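Local coordinates for protein ALDH21) (PDB 5MZ5) that oxidises succinic semialdehyde with NADP(+) as a plant aldehyde dehydrogenase of the ALDH21 family, at residues F428-N436 with K453-M461. Numbering follows the deposited sequence.
Sequences FKEAVKECN and KAFYAFEHM
In the α/β domain that carries the catalytic cysteine in aldehyde dehydrogenases, F428 of one helix packs on K453 and Y456 of the next, and V432 on Y456 and M461. Strands 419-425, 443-447 and 465-468 belong to one mixed sheet, and 443-447 pairs in parallel with 465-468, so the two helices are the connections of successive β-α-β crossovers; their segment axes are 10.7 Å apart and 30° from parallel. The F428 ring sits between the two helices: with CG anti to the backbone N, it reaches across until K453 CG stands 3.9 Å from its centroid, 12° off the normal, a CH-pi contact. The K453 chain runs on, extended over that face, to a salt bridge with D295. V432 CG2 lies above the opposite face, offset toward the rim, and Y456 CD1 approaches F428 CE2 obliquely at 3.7 Å. Replacing F428 by the smaller side chain of an alanine is likely to open a gap between the K453 methylenes and V432 CG2, and to leave Y456 CD1 without its partner. V432 CG2 also meets the edge of the Y456 ring, while H460 ND1, donating to Y456 O, stands over the centre of one face of the Y456 ring. Y456 OH is linked to K429 O through a water, 2.7 Å from each. At the far end of the contact, C435 SG touches M461 CE, and N436 ND2 donates to H460 O at 2.9 Å (N-H...O 152°), approaching from above the carbonyl plane.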
loop_
_atom_site.group_PDB
_atom_site.type_symbol
_atom_site.label_atom_id
_atom_site.label_comp_id
_atom_site.label_asym_id
_atom_site.label_seq_id
_atom_site.Cartn_x
_atom_site.Cartn_y
_atom_site.Cartn_z
ATOM N N PHE A 428 -18.549 28.177 16.054
ATOM C CA PHE A 428 -18.099 26.829 15.719
ATOM C C PHE A 428 -16.609 26.597 16.044
ATOM O O PHE A 428 -16.283 25.573 16.641
ATOM C CB PHE A 428 -18.427 26.468 14.244
ATOM C CG PHE A 428 -17.937 25.095 13.852
ATOM C CD1 PHE A 428 -18.627 23.954 14.245
ATOM C CD2 PHE A 428 -16.762 24.938 13.119
ATOM C CE1 PHE A 428 -18.152 22.680 13.908
ATOM C CE2 PHE A 428 -16.296 23.665 12.775
ATOM C CZ PHE A 428 -16.987 22.545 13.178
ATOM N N LYS A 429 -15.719 27.534 15.637
ATOM C CA LYS A 429 -14.278 27.453 15.882
ATOM C C LYS A 429 -14.011 27.335 17.394
ATOM O O LYS A 429 -13.148 26.553 17.811
ATOM C CB LYS A 429 -13.568 28.701 15.338
ATOM C CG LYS A 429 -13.113 28.582 13.898
ATOM C CD LYS A 429 -12.625 29.939 13.362
ATOM C CE LYS A 429 -11.486 29.915 12.354
ATOM N NZ LYS A 429 -11.932 29.671 10.953
ATOM N N GLU A 430 -14.787 28.092 18.203
ATOM C CA GLU A 430 -14.713 28.101 19.663
ATOM C C GLU A 430 -15.182 26.788 20.251
ATOM O O GLU A 430 -14.607 26.341 21.236
ATOM C CB GLU A 430 -15.500 29.285 20.256
ATOM C CG GLU A 430 -14.769 30.615 20.147
ATOM C CD GLU A 430 -13.441 30.733 20.875
ATOM O OE1 GLU A 430 -13.354 30.323 22.056
ATOM O OE2 GLU A 430 -12.486 31.258 20.262
ATOM N N ALA A 431 -16.220 26.166 19.653
ATOM C CA ALA A 431 -16.730 24.866 20.087
ATOM C C ALA A 431 -15.635 23.795 19.894
ATOM O O ALA A 431 -15.440 22.982 20.795
ATOM C CB ALA A 431 -17.988 24.490 19.304
ATOM N N VAL A 432 -14.904 23.827 18.736
ATOM C CA VAL A 432 -13.808 22.902 18.418
ATOM C C VAL A 432 -12.673 23.075 19.447
ATOM O O VAL A 432 -12.161 22.084 19.970
ATOM C CB VAL A 432 -13.300 23.050 16.951
ATOM C CG1 VAL A 432 -12.076 22.159 16.689
ATOM C CG2 VAL A 432 -14.412 22.745 15.945
ATOM N N LYS A 433 -12.314 24.337 19.740
ATOM C CA LYS A 433 -11.308 24.711 20.721
ATOM C C LYS A 433 -11.710 24.174 22.123
ATOM O O LYS A 433 -10.866 23.631 22.839
ATOM C CB LYS A 433 -11.127 26.242 20.738
ATOM C CG LYS A 433 -9.965 26.707 21.609
ATOM C CD LYS A 433 -9.834 28.222 21.647
ATOM C CE LYS A 433 -8.710 28.629 22.561
ATOM N NZ LYS A 433 -8.517 30.104 22.560
ATOM N N GLU A 434 -13.003 24.268 22.475
ATOM C CA GLU A 434 -13.493 23.766 23.749
ATOM C C GLU A 434 -13.496 22.231 23.812
ATOM O O GLU A 434 -13.249 21.665 24.880
ATOM C CB GLU A 434 -14.861 24.373 24.117
ATOM C CG GLU A 434 -15.216 24.236 25.588
ATOM C CD GLU A 434 -14.193 24.669 26.624
ATOM O OE1 GLU A 434 -13.304 25.495 26.309
ATOM O OE2 GLU A 434 -14.306 24.197 27.776
ATOM N N CYS A 435 -13.757 21.560 22.665
ATOM C CA CYS A 435 -13.682 20.095 22.548
ATOM C C CYS A 435 -12.272 19.632 22.901
ATOM O O CYS A 435 -12.113 18.624 23.589
ATOM C CB CYS A 435 -14.063 19.647 21.137
ATOM S SG CYS A 435 -15.839 19.634 20.841
ATOM N N ASN A 436 -11.264 20.400 22.442
ATOM C CA ASN A 436 -9.839 20.175 22.650
ATOM C C ASN A 436 -9.359 20.581 24.024
ATOM O O ASN A 436 -8.239 20.219 24.381
ATOM C CB ASN A 436 -9.008 20.903 21.568
ATOM C CG ASN A 436 -9.182 20.325 20.193
ATOM O OD1 ASN A 436 -9.568 19.158 20.017
ATOM N ND2 ASN A 436 -8.850 21.112 19.192
ATOM N N LYS A 453 -17.108 22.554 7.760
ATOM C CA LYS A 453 -17.119 22.333 9.221
ATOM C C LYS A 453 -16.702 20.900 9.547
ATOM O O LYS A 453 -15.950 20.687 10.493
ATOM C CB LYS A 453 -18.499 22.648 9.810
ATOM C CG LYS A 453 -18.799 24.133 9.829
ATOM C CD LYS A 453 -20.110 24.445 10.501
ATOM C CE LYS A 453 -20.309 25.935 10.575
ATOM N NZ LYS A 453 -21.713 26.287 10.908
ATOM N N ALA A 454 -17.168 19.923 8.724
ATOM C CA ALA A 454 -16.844 18.499 8.858
ATOM C C ALA A 454 -15.328 18.283 8.743
ATOM O O ALA A 454 -14.722 17.667 9.629
ATOM C CB ALA A 454 -17.584 17.694 7.789
ATOM N N PHE A 455 -14.713 18.844 7.683
ATOM C CA PHE A 455 -13.285 18.688 7.442
ATOM C C PHE A 455 -12.419 19.597 8.322
ATOM O O PHE A 455 -11.277 19.241 8.586
ATOM C CB PHE A 455 -12.952 18.813 5.942
ATOM C CG PHE A 455 -13.324 17.517 5.246
ATOM C CD1 PHE A 455 -14.600 17.335 4.713
ATOM C CD2 PHE A 455 -12.436 16.436 5.220
ATOM C CE1 PHE A 455 -14.962 16.121 4.124
ATOM C CE2 PHE A 455 -12.802 15.223 4.626
ATOM C CZ PHE A 455 -14.063 15.072 4.087
ATOM N N TYR A 456 -12.957 20.727 8.811
ATOM C CA TYR A 456 -12.248 21.608 9.752
ATOM C C TYR A 456 -12.114 20.823 11.065
ATOM O O TYR A 456 -11.031 20.792 11.654
ATOM C CB TYR A 456 -13.003 22.950 9.970
ATOM C CG TYR A 456 -12.352 23.856 10.996
ATOM C CD1 TYR A 456 -12.581 23.680 12.361
ATOM C CD2 TYR A 456 -11.461 24.852 10.610
ATOM C CE1 TYR A 456 -11.945 24.479 13.314
ATOM C CE2 TYR A 456 -10.845 25.679 11.553
ATOM C CZ TYR A 456 -11.082 25.479 12.904
ATOM O OH TYR A 456 -10.461 26.271 13.841
ATOM N N ALA A 457 -13.213 20.170 11.508
ATOM C CA ALA A 457 -13.214 19.359 12.735
ATOM C C ALA A 457 -12.244 18.165 12.608
ATOM O O ALA A 457 -11.535 17.859 13.564
ATOM C CB ALA A 457 -14.621 18.866 13.038
ATOM N N PHE A 458 -12.184 17.513 11.424
ATOM C CA PHE A 458 -11.250 16.405 11.192
ATOM C C PHE A 458 -9.805 16.894 11.355
ATOM O O PHE A 458 -9.000 16.253 12.019
ATOM C CB PHE A 458 -11.484 15.744 9.802
ATOM C CG PHE A 458 -10.594 14.554 9.476
ATOM C CD1 PHE A 458 -10.215 13.645 10.466
ATOM C CD2 PHE A 458 -10.178 14.312 8.169
ATOM C CE1 PHE A 458 -9.385 12.551 10.167
ATOM C CE2 PHE A 458 -9.383 13.192 7.862
ATOM C CZ PHE A 458 -8.988 12.323 8.865
ATOM N N GLU A 459 -9.514 18.058 10.801
ATOM C CA GLU A 459 -8.208 18.687 10.853
ATOM C C GLU A 459 -7.768 19.179 12.246
ATOM O O GLU A 459 -6.599 19.013 12.595
ATOM C CB GLU A 459 -8.188 19.865 9.871
ATOM C CG GLU A 459 -6.834 20.133 9.236
ATOM C CD GLU A 459 -6.186 19.016 8.432
ATOM O OE1 GLU A 459 -4.935 19.018 8.369
ATOM O OE2 GLU A 459 -6.903 18.144 7.882
ATOM N N HIS A 460 -8.678 19.798 13.018
ATOM C CA HIS A 460 -8.309 20.457 14.269
ATOM C C HIS A 460 -8.651 19.730 15.566
ATOM O O HIS A 460 -8.071 20.095 16.599
ATOM C CB HIS A 460 -8.893 21.880 14.295
ATOM C CG HIS A 460 -8.286 22.728 13.224
ATOM N ND1 HIS A 460 -8.916 22.909 12.003
ATOM C CD2 HIS A 460 -7.052 23.279 13.163
ATOM C CE1 HIS A 460 -8.080 23.623 11.270
ATOM N NE2 HIS A 460 -6.948 23.871 11.927
ATOM N N MET A 461 -9.537 18.706 15.544
ATOM C CA MET A 461 -9.827 17.975 16.786
ATOM C C MET A 461 -8.629 17.080 17.168
ATOM O O MET A 461 -8.187 16.267 16.362
ATOM C CB MET A 461 -11.131 17.186 16.695
ATOM C CG MET A 461 -12.350 18.071 16.799
ATOM S SD MET A 461 -13.843 17.139 16.390
ATOM C CE MET A 461 -15.034 18.103 17.244
HETATM O O HOH W 1 -10.920 25.882 16.489
#